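Local structure of MIX1 (Leishmania major, 3HA4) at residues V101-L106 and A132-E137. The protein probably acts as a homodimerizing, membrane-anchored mitochondrial scaffold with a TPR-like helical fold that mediates protein-protein interactions. Sequence-based numbering, arbitrary orientation.
Sequences VLMQLL and AVDDLE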
# COMPACT_ATOMS: atom_id res chain seq x y z
N VAL A 101 3.83 -13.07 6.24
CA VAL A 101 3.95 -11.69 5.77
C VAL A 101 5.16 -11.04 6.42
O VAL A 101 5.96 -10.36 5.76
CB VAL A 101 2.69 -10.87 6.06
CG1 VAL A 101 2.85 -9.44 5.55
CG2 VAL A 101 1.49 -11.53 5.41
N LEU A 102 5.31 -11.26 7.73
CA LEU A 102 6.47 -10.79 8.47
C LEU A 102 7.76 -11.32 7.81
O LEU A 102 8.63 -10.55 7.41
CB LEU A 102 6.38 -11.20 9.94
CG LEU A 102 7.65 -11.00 10.78
CD1 LEU A 102 8.13 -9.56 10.72
CD2 LEU A 102 7.47 -11.47 12.23
N MET A 103 7.84 -12.64 7.64
CA MET A 103 8.98 -13.26 6.97
C MET A 103 9.32 -12.64 5.60
O MET A 103 10.50 -12.38 5.30
CB MET A 103 8.77 -14.76 6.83
CG MET A 103 10.02 -15.53 6.46
SD MET A 103 9.73 -17.31 6.30
CE MET A 103 8.69 -17.62 7.73
N GLN A 104 8.32 -12.42 4.75
CA GLN A 104 8.62 -11.84 3.44
C GLN A 104 9.14 -10.40 3.53
O GLN A 104 10.06 -10.03 2.80
CB GLN A 104 7.43 -11.93 2.49
CG GLN A 104 7.58 -11.04 1.27
CD GLN A 104 6.81 -11.54 0.07
OE1 GLN A 104 6.50 -12.72 -0.02
NE2 GLN A 104 6.52 -10.65 -0.86
N LEU A 105 8.55 -9.60 4.41
CA LEU A 105 9.00 -8.22 4.62
C LEU A 105 10.44 -8.23 5.13
O LEU A 105 11.25 -7.43 4.70
CB LEU A 105 8.08 -7.46 5.58
CG LEU A 105 6.78 -6.96 4.95
CD1 LEU A 105 5.81 -6.45 6.01
CD2 LEU A 105 7.09 -5.88 3.96
N LEU A 106 10.74 -9.17 6.02
CA LEU A 106 12.09 -9.29 6.56
C LEU A 106 13.09 -9.69 5.48
O LEU A 106 14.22 -9.18 5.47
CB LEU A 106 12.14 -10.26 7.76
CG LEU A 106 11.54 -9.75 9.07
CD1 LEU A 106 11.58 -10.82 10.15
CD2 LEU A 106 12.25 -8.48 9.54
N ALA A 132 6.17 -1.67 9.48
CA ALA A 132 5.23 -2.77 9.28
C ALA A 132 5.70 -4.02 10.02
O ALA A 132 4.89 -4.77 10.58
CB ALA A 132 5.05 -3.06 7.80
N VAL A 133 7.01 -4.23 10.03
CA VAL A 133 7.61 -5.35 10.73
C VAL A 133 7.28 -5.30 12.22
O VAL A 133 6.84 -6.29 12.80
CB VAL A 133 9.13 -5.40 10.51
CG1 VAL A 133 9.80 -6.35 11.49
CG2 VAL A 133 9.43 -5.85 9.09
N ASP A 134 7.47 -4.12 12.82
CA ASP A 134 7.07 -3.87 14.22
C ASP A 134 5.62 -4.21 14.43
O ASP A 134 5.26 -4.91 15.38
CB ASP A 134 7.27 -2.39 14.60
CG ASP A 134 8.69 -2.06 14.99
OD1 ASP A 134 9.56 -2.96 14.98
OD2 ASP A 134 8.92 -0.88 15.32
N ASP A 135 4.77 -3.67 13.56
CA ASP A 135 3.34 -3.92 13.65
C ASP A 135 3.08 -5.41 13.71
O ASP A 135 2.38 -5.90 14.60
CB ASP A 135 2.60 -3.27 12.47
CG ASP A 135 2.44 -1.78 12.65
OD1 ASP A 135 2.52 -1.33 13.80
OD2 ASP A 135 2.22 -1.07 11.65
N LEU A 136 3.69 -6.15 12.78
CA LEU A 136 3.49 -7.59 12.74
C LEU A 136 4.01 -8.21 14.02
O LEU A 136 3.29 -8.94 14.70
CB LEU A 136 4.16 -8.19 11.50
CG LEU A 136 3.47 -7.75 10.21
CD1 LEU A 136 4.33 -8.01 8.95
CD2 LEU A 136 2.09 -8.44 10.11
N GLU A 137 5.25 -7.94 14.36
CA GLU A 137 5.81 -8.44 15.58
C GLU A 137 4.94 -8.17 16.81
O GLU A 137 4.83 -8.99 17.67
CB GLU A 137 7.22 -7.88 15.76
CG GLU A 137 8.26 -8.36 14.80
CD GLU A 137 8.79 -9.68 15.17
OE1 GLU A 137 8.25 -10.24 16.09
OE2 GLU A 137 9.71 -10.17 14.55
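Residues 132-137, the last turns of helix 123-137, run nearly antiparallel to 101-106 in helix 94-109, their axes 153° apart in direction and 9.7 Å at closest approach. Ala132 comes first: its CB meets Leu105 CD1 at 3.9 Å, a small contact on the buried side. Val133 sits where the backbones come nearest, its CA 6.0 Å from that of Leu102. The branched side chain fits among three leucines: Val133 CG1 lies 3.7 Å from Leu102 CD1, Val133 CG2 4.1 Å from Leu105 CB, and both methyls close to Leu106 CD2 (3.8 and 3.9 Å). Asp135, off the interface, forms a salt bridge with Lys80 and packs on Gln39 of the second subunit. Leu136 inserts its CD1 between Leu102 CA (3.5 Å), Leu105 CD1 (3.6 Å) and Val101 CG1 (4.0 Å); on the side of helix 70-81, Leu105 and Val101 rest on Pro72, and Leu136 on Thr76. At the exposed margin Glu137 reaches across, its OE2 3.5 Å from Leu102 CD2, a van der Waals contact. No hydrogen bond joins 101-106 to 132-137, but Arg98 NE, earlier in helix 94-109, hydrogen-bonds Leu136 O. Consecutive helices linked by 110-122 thus pack antiparallel, much as in TPR-like folds.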